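Local coordinates for protein PilX (Neisseria meningitidis, PDB 2OPE) that is a minor type IV pilin that probably modulates the virulence-related properties of type IV pili, with roles linked to adhesion and aggregation, at residues A[15-19]-A[49-55]; A[58-64]-A[75-81]; A[87-91]-A[101-107]. All blocks are in the same frame, centred on the assembly; numbering follows the deposited sequence.

Contact 1 of 3, residues A[15-19]-A[49-55]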
# COMPACT_ATOMS: atom_id res chain seq x y z
N GLU A 15 -9.24 1.24 0.27
CA GLU A 15 -8.88 1.17 -1.15
C GLU A 15 -7.72 0.21 -1.30
O GLU A 15 -7.64 -0.55 -2.28
CB GLU A 15 -8.50 2.54 -1.71
CG GLU A 15 -9.67 3.50 -1.81
CD GLU A 15 -10.40 3.42 -3.13
OE1 GLU A 15 -10.06 2.60 -3.97
OE2 GLU A 15 -11.32 4.19 -3.34
N MET A 16 -6.80 0.24 -0.35
CA MET A 16 -5.56 -0.52 -0.50
C MET A 16 -5.87 -1.96 -0.33
O MET A 16 -5.31 -2.76 -1.06
CB MET A 16 -4.44 -0.04 0.44
CG MET A 16 -3.94 1.32 0.00
SD MET A 16 -2.77 2.00 1.14
CE MET A 16 -1.36 0.82 1.17
N VAL A 17 -6.79 -2.29 0.59
CA VAL A 17 -7.27 -3.67 0.71
C VAL A 17 -7.85 -4.17 -0.60
O VAL A 17 -7.54 -5.25 -1.04
CB VAL A 17 -8.35 -3.84 1.77
CG1 VAL A 17 -8.87 -5.27 1.71
CG2 VAL A 17 -7.80 -3.56 3.12
N GLY A 18 -8.70 -3.35 -1.23
CA GLY A 18 -9.24 -3.62 -2.57
C GLY A 18 -8.17 -3.89 -3.62
O GLY A 18 -8.25 -4.85 -4.35
N ILE A 19 -7.17 -3.02 -3.69
CA ILE A 19 -5.99 -3.21 -4.56
C ILE A 19 -5.20 -4.49 -4.24
O ILE A 19 -4.86 -5.25 -5.14
CB ILE A 19 -5.09 -1.92 -4.50
CG1 ILE A 19 -5.88 -0.70 -5.01
CG2 ILE A 19 -3.78 -2.09 -5.28
CD1 ILE A 19 -5.23 0.65 -4.68
N TYR A 49 -3.72 2.25 -10.96
CA TYR A 49 -5.06 1.97 -10.47
C TYR A 49 -5.68 3.30 -10.08
O TYR A 49 -4.99 4.15 -9.53
CB TYR A 49 -5.01 1.02 -9.26
CG TYR A 49 -6.35 0.85 -8.57
CD1 TYR A 49 -7.34 0.06 -9.13
CD2 TYR A 49 -6.64 1.50 -7.37
CE1 TYR A 49 -8.57 -0.08 -8.53
CE2 TYR A 49 -7.89 1.36 -6.75
CZ TYR A 49 -8.83 0.56 -7.35
OH TYR A 49 -10.06 0.40 -6.76
N LYS A 50 -6.97 3.47 -10.39
CA LYS A 50 -7.70 4.72 -10.13
C LYS A 50 -8.63 4.59 -8.89
O LYS A 50 -9.78 4.08 -8.99
CB LYS A 50 -8.54 5.08 -11.36
CG LYS A 50 -7.77 5.30 -12.65
CD LYS A 50 -6.63 6.28 -12.41
CE LYS A 50 -5.78 6.53 -13.68
NZ LYS A 50 -6.58 7.36 -14.67
N MET A 51 -8.16 5.09 -7.75
CA MET A 51 -8.97 5.03 -6.53
C MET A 51 -10.15 5.99 -6.61
O MET A 51 -10.20 6.85 -7.50
CB MET A 51 -8.14 5.32 -5.26
CG MET A 51 -7.03 4.33 -4.95
SD MET A 51 -6.12 4.82 -3.41
CE MET A 51 -5.24 6.26 -3.98
N ASN A 52 -11.11 5.83 -5.71
CA ASN A 52 -12.12 6.85 -5.53
C ASN A 52 -11.46 8.22 -5.67
O ASN A 52 -10.44 8.48 -5.04
CB ASN A 52 -12.77 6.70 -4.15
CG ASN A 52 -13.79 7.78 -3.87
OD1 ASN A 52 -13.54 8.96 -4.11
ND2 ASN A 52 -14.97 7.39 -3.37
N PRO A 53 -12.01 9.08 -6.52
CA PRO A 53 -11.32 10.36 -6.80
C PRO A 53 -11.08 11.26 -5.58
O PRO A 53 -10.03 11.92 -5.50
CB PRO A 53 -12.19 11.04 -7.89
CG PRO A 53 -13.50 10.28 -7.91
CD PRO A 53 -13.27 8.91 -7.27
N LYS A 54 -12.00 11.28 -4.62
CA LYS A 54 -11.69 11.85 -3.31
C LYS A 54 -10.32 11.38 -2.79
O LYS A 54 -9.51 12.18 -2.35
CB LYS A 54 -12.82 11.56 -2.29
CG LYS A 54 -14.12 12.39 -2.55
CD LYS A 54 -15.33 12.02 -1.63
CE LYS A 54 -15.34 12.74 -0.23
NZ LYS A 54 -16.35 13.90 0.00
N ILE A 55 -10.02 10.09 -2.87
CA ILE A 55 -8.78 9.57 -2.32
C ILE A 55 -7.56 9.81 -3.23
O ILE A 55 -6.48 10.19 -2.77
CB ILE A 55 -8.95 8.04 -1.93
CG1 ILE A 55 -10.21 7.86 -1.09
CG2 ILE A 55 -7.73 7.49 -1.20
CD1 ILE A 55 -10.30 8.86 0.08

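Contact 2 of 3, residues A[58-64]-A[75-81]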
# COMPACT_ATOMS: atom_id res chain seq x y z
N LYS A 58 -5.50 12.90 -3.06
CA LYS A 58 -4.74 13.17 -1.84
C LYS A 58 -3.58 12.23 -1.55
O LYS A 58 -2.66 12.62 -0.83
CB LYS A 58 -5.69 13.15 -0.65
CG LYS A 58 -6.81 14.13 -0.76
CD LYS A 58 -7.94 13.88 0.23
CE LYS A 58 -9.06 14.87 -0.05
NZ LYS A 58 -8.63 16.32 0.07
N TYR A 59 -3.64 11.00 -2.09
CA TYR A 59 -2.69 9.95 -1.78
C TYR A 59 -2.05 9.32 -3.00
O TYR A 59 -2.68 9.22 -4.03
CB TYR A 59 -3.38 8.85 -0.99
CG TYR A 59 -3.89 9.34 0.30
CD1 TYR A 59 -5.24 9.69 0.48
CD2 TYR A 59 -3.03 9.50 1.38
CE1 TYR A 59 -5.72 10.15 1.68
CE2 TYR A 59 -3.50 9.96 2.58
CZ TYR A 59 -4.85 10.29 2.72
OH TYR A 59 -5.27 10.75 3.94
N ASN A 60 -0.79 8.89 -2.86
CA ASN A 60 -0.16 7.96 -3.82
C ASN A 60 -0.02 6.53 -3.26
O ASN A 60 0.35 6.33 -2.12
CB ASN A 60 1.19 8.49 -4.29
CG ASN A 60 1.04 9.78 -5.10
OD1 ASN A 60 0.20 9.88 -5.99
ND2 ASN A 60 1.82 10.77 -4.76
N VAL A 61 -0.34 5.54 -4.07
CA VAL A 61 -0.16 4.16 -3.65
C VAL A 61 0.94 3.47 -4.50
O VAL A 61 0.98 3.60 -5.73
CB VAL A 61 -1.52 3.41 -3.65
CG1 VAL A 61 -1.34 1.94 -3.38
CG2 VAL A 61 -2.44 4.02 -2.60
N SER A 62 1.86 2.76 -3.84
CA SER A 62 2.94 2.09 -4.58
C SER A 62 3.16 0.71 -3.98
O SER A 62 2.75 0.50 -2.84
CB SER A 62 4.21 2.93 -4.54
OG SER A 62 4.50 3.29 -3.19
N VAL A 63 3.80 -0.20 -4.73
CA VAL A 63 4.05 -1.61 -4.33
C VAL A 63 5.58 -1.84 -4.23
O VAL A 63 6.39 -1.26 -5.00
CB VAL A 63 3.36 -2.64 -5.34
CG1 VAL A 63 3.91 -2.45 -6.77
CG2 VAL A 63 3.53 -4.05 -4.95
N HIS A 64 6.01 -2.62 -3.26
CA HIS A 64 7.43 -2.70 -2.95
C HIS A 64 7.84 -4.13 -2.71
O HIS A 64 7.04 -4.94 -2.29
CB HIS A 64 7.73 -1.78 -1.74
CG HIS A 64 7.28 -0.36 -1.95
ND1 HIS A 64 8.12 0.62 -2.45
CD2 HIS A 64 6.06 0.22 -1.82
CE1 HIS A 64 7.44 1.75 -2.57
NE2 HIS A 64 6.18 1.54 -2.20
N SER A 75 4.69 -5.42 -0.32
CA SER A 75 3.84 -4.59 0.50
C SER A 75 3.35 -3.38 -0.31
O SER A 75 3.96 -2.97 -1.30
CB SER A 75 4.61 -4.13 1.71
OG SER A 75 5.73 -3.43 1.31
N LEU A 76 2.22 -2.84 0.11
CA LEU A 76 1.69 -1.64 -0.47
C LEU A 76 1.91 -0.51 0.51
O LEU A 76 1.66 -0.66 1.70
CB LEU A 76 0.20 -1.81 -0.75
CG LEU A 76 -0.24 -2.92 -1.69
CD1 LEU A 76 -1.80 -3.07 -1.68
CD2 LEU A 76 0.28 -2.63 -3.08
N VAL A 77 2.36 0.62 0.01
CA VAL A 77 2.53 1.83 0.81
C VAL A 77 1.53 2.92 0.33
O VAL A 77 1.40 3.18 -0.85
CB VAL A 77 4.01 2.30 0.71
CG1 VAL A 77 4.25 3.61 1.37
CG2 VAL A 77 4.94 1.24 1.30
N GLY A 78 0.77 3.51 1.23
CA GLY A 78 -0.17 4.56 0.81
C GLY A 78 0.27 5.82 1.54
O GLY A 78 0.30 5.84 2.76
N VAL A 79 0.65 6.87 0.82
CA VAL A 79 1.07 8.08 1.53
C VAL A 79 0.50 9.31 0.88
O VAL A 79 0.13 9.30 -0.31
CB VAL A 79 2.62 8.17 1.64
CG1 VAL A 79 3.15 6.96 2.41
CG2 VAL A 79 3.32 8.36 0.23
N PRO A 80 0.38 10.38 1.66
CA PRO A 80 -0.21 11.60 1.15
C PRO A 80 0.67 12.21 0.05
O PRO A 80 1.89 12.10 0.13
CB PRO A 80 -0.23 12.51 2.38
CG PRO A 80 -0.12 11.58 3.55
CD PRO A 80 0.72 10.48 3.10
N LYS A 81 0.06 12.82 -0.96
CA LYS A 81 0.78 13.60 -1.97
C LYS A 81 1.62 14.72 -1.33
O LYS A 81 1.21 15.34 -0.34
CB LYS A 81 -0.22 14.22 -2.96
CG LYS A 81 -0.54 13.28 -4.10
CD LYS A 81 -1.89 13.55 -4.73
CE LYS A 81 -1.97 13.00 -6.14
NZ LYS A 81 -1.41 11.64 -6.21

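Contact 3 of 3, residues A[87-91]-A[101-107]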
# COMPACT_ATOMS: atom_id res chain seq x y z
N THR A 87 -0.53 13.87 6.72
CA THR A 87 0.53 13.01 7.25
C THR A 87 0.17 11.50 7.39
O THR A 87 1.01 10.61 7.14
CB THR A 87 0.97 13.48 8.65
OG1 THR A 87 -0.19 13.63 9.47
CG2 THR A 87 1.75 14.84 8.60
N LEU A 88 -1.07 11.22 7.80
CA LEU A 88 -1.50 9.87 8.09
C LEU A 88 -1.27 9.04 6.85
O LEU A 88 -1.58 9.48 5.74
CB LEU A 88 -2.99 9.81 8.50
CG LEU A 88 -3.43 10.55 9.78
CD1 LEU A 88 -4.90 10.36 10.11
CD2 LEU A 88 -2.54 10.20 10.98
N SER A 89 -0.78 7.82 7.05
CA SER A 89 -0.46 6.94 5.95
C SER A 89 -0.93 5.52 6.26
O SER A 89 -1.52 5.27 7.30
CB SER A 89 1.03 7.01 5.65
OG SER A 89 1.43 8.37 5.46
N VAL A 90 -0.67 4.59 5.33
CA VAL A 90 -1.03 3.19 5.49
C VAL A 90 0.07 2.36 4.82
O VAL A 90 0.66 2.81 3.82
CB VAL A 90 -2.39 2.92 4.82
CG1 VAL A 90 -2.69 1.46 4.70
CG2 VAL A 90 -3.50 3.66 5.57
N TRP A 91 0.37 1.17 5.37
CA TRP A 91 1.05 0.15 4.56
C TRP A 91 0.42 -1.21 4.81
O TRP A 91 -0.28 -1.41 5.80
CB TRP A 91 2.59 0.13 4.75
CG TRP A 91 3.05 -0.49 6.06
CD1 TRP A 91 3.13 0.13 7.28
CD2 TRP A 91 3.47 -1.86 6.27
NE1 TRP A 91 3.58 -0.77 8.24
CE2 TRP A 91 3.77 -2.00 7.65
CE3 TRP A 91 3.57 -2.99 5.44
CZ2 TRP A 91 4.18 -3.22 8.21
CZ3 TRP A 91 3.99 -4.18 6.00
CH2 TRP A 91 4.28 -4.29 7.37
N CYS A 101 -0.64 4.42 9.87
CA CYS A 101 0.61 5.07 10.28
C CYS A 101 0.42 6.53 10.50
O CYS A 101 -0.43 7.15 9.84
CB CYS A 101 1.71 4.88 9.25
SG CYS A 101 1.95 3.21 8.86
N ARG A 102 1.21 7.06 11.43
CA ARG A 102 1.07 8.46 11.87
C ARG A 102 1.80 9.40 10.93
O ARG A 102 1.51 10.58 10.93
CB ARG A 102 1.49 8.66 13.32
CG ARG A 102 0.56 7.98 14.37
CD ARG A 102 -0.85 8.60 14.49
NE ARG A 102 -0.79 10.01 14.93
CZ ARG A 102 -1.84 10.83 15.07
NH1 ARG A 102 -3.09 10.43 14.82
NH2 ARG A 102 -1.64 12.07 15.47
N ASP A 103 2.69 8.85 10.09
CA ASP A 103 3.49 9.65 9.12
C ASP A 103 3.96 8.77 7.99
O ASP A 103 4.17 7.57 8.20
CB ASP A 103 4.72 10.22 9.79
CG ASP A 103 5.47 9.17 10.59
OD1 ASP A 103 5.11 8.96 11.75
OD2 ASP A 103 6.41 8.53 10.05
N ALA A 104 4.18 9.37 6.81
CA ALA A 104 4.70 8.70 5.61
C ALA A 104 6.01 7.93 5.78
O ALA A 104 6.15 6.86 5.21
CB ALA A 104 4.84 9.72 4.43
N ALA A 105 6.96 8.46 6.55
CA ALA A 105 8.19 7.77 6.80
C ALA A 105 7.93 6.40 7.40
O ALA A 105 8.49 5.41 6.92
CB ALA A 105 9.10 8.57 7.72
N SER A 106 7.09 6.34 8.44
CA SER A 106 6.74 5.07 9.12
C SER A 106 6.08 4.04 8.16
O SER A 106 6.24 2.83 8.33
CB SER A 106 5.77 5.32 10.28
OG SER A 106 6.22 6.32 11.19
N ALA A 107 5.28 4.53 7.21
CA ALA A 107 4.72 3.66 6.16
C ALA A 107 5.83 3.15 5.23
O ALA A 107 5.88 1.95 4.92
CB ALA A 107 3.65 4.40 5.37

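Contact 1 of 3, residues A[15-19]-A[49-55]
Glu15 OE2 accepts a hydrogen bond from Asn52 N at 2.9 Å, so a carboxylate on the long helix 5-28 holds the backbone of the 49-55 segment just where it turns into helix 53-56. The donor comes from above the carboxylate plane, 48° out of it. A bend at chi2 (-89°) folds the Glu15 carboxylate over the Met51 side chain: OE1 lies 3.6 Å from Met51 CB, and Met51 SD packs 3.7 Å from Glu15 CB. The same OE1 sits at the edge of the Tyr49 ring, in its plane. One turn further along the helix, Ile19 reaches over a face of that ring, its CG1 3.7 Å from the ring centroid in a CH-pi contact. Asn52 is itself the N-cap of helix 53-56: its OD1 takes a weak capping bond from Lys54 N, so the residue whose N-H is held by Glu15 also caps the start of the next helix. This is how a loop leaving helix 35-48 is fastened to the helical spine of a pilin-type fold. Met51 and Ile55 also pack on Leu12 of helix 5-28, while Met51 and Met16 both reach Val61 of strand 59-65, and Met16 also meets Val90 and Met92 of strand 89-93.

Contact 2 of 3, residues A[58-64]-A[75-81]
Ser62 and Val77 exchange a pair of backbone hydrogen bonds, Val77 N to Ser62 O at 2.9 Å and Ser62 N to Val77 O, and the same two-way pairing recurs at Asn60 with Val79 and at His64 with Ser75. Between these hydrogen-bonded pairs lie the non-hydrogen-bonded ones, Val61 with Gly78 and Val63 with Leu76, where CA-H...O contacts bring the backbones together, as from Val61 CA to Val77 O at 3.4 Å. Beyond the last regular pair, Lys81 N still bonds to Lys58 O at 2.7 Å, nearly straight at the hydrogen (169°).

Together the strands make an antiparallel beta hairpin, their directions 162° apart, that forms the first two strands of the pilin sheet; the outer one is 59-65, and 74-80 is flanked on its other side by 89-93.

Apolar contacts divide between the two faces. On that of Val61, Val63 and Leu76, turned to helix 5-28, Leu76 CD2 meets Val63 CB at 3.8 Å, and Met16 of the helix packs on Leu76. On the other, the imidazole of His64 lies across Val77, CD2 3.5 Å from Val77 CG2; here Val77 and Val79 also receive Ala107 of helix 104-109. At the hairpin's open end the Tyr59 ring meets Pro80, CE2 to CG 3.9 Å.

Among polar side chains, Ser62 OG and His64 NE2 share a 2.6 Å hydrogen bond in which either may be the donor. Ser62 OG stands between its backbone N and carbonyl carbon (chi1 51°), which turns the hydroxyl toward the imidazole and helps hold the ring beside Val77.

Contact 3 of 3, residues A[87-91]-A[101-107]
Cys101 pairs with Ser89 through two backbone hydrogen bonds, Cys101 N to Ser89 O at 2.8 Å and Ser89 N to Cys101 O at 2.9 Å, a single antiparallel bridge that joins strand 89-93 to strand 98-101 in the pilin sheet. Cys101 SG, half of the disulfide with Cys120, comes to the edge of the Trp91 indole in the plane of the ring, 3.7 Å from CD1. With chi1 at 75° the indole swings over its own backbone, and CD1 comes to face the sulfur; Trp91 NE1 donates to Leu111 O.

Arg102 follows, its chain bent at chi2 and chi3 to run side by side with Leu88, whose CD2 lies over one face of the guanidinium, 3.9 Å from NH1. Next, Asp103 serves as N-cap of helix 104-109: OD2 accepts from Ser106 N at 2.8 Å, and the Ser106 hydroxyl also approaches it, though so closely in the model that this second bond is less certain. Asp103 CA makes a CA-H...O contact with Thr87 O, the carbonyl that also receives the hydroxyl of Ser89. Ala104 brings its methyl beside that hydroxyl, and Ser106 packs toward Cys120 and Val118. One turn into the helix, Ala107 settles against the strand, its CB 3.7 Å from both Ser89 CB and Val90 O.

In the fold
The three contacts follow one another in series along the chain and show how a pilin fold is assembled in layers. Contact 1 ties the loop before helix 53-56 to helix 5-28; the chain then enters the hairpin of contact 2, and contact 3 joins the third strand to the fourth and to helix 104-109. Centres of contacts 1 and 2 lie about 10 Å apart, those of 2 and 3 about 9 Å, and those of 1 and 3 about 17 Å. Met16, on the helical segment of contact 1, reaches the other two, packing on Leu76, Gly78 and Val90. The sheet lies between helix 5-28 and helix 104-109, and the Cys101-Cys120 disulfide ties its last two strands.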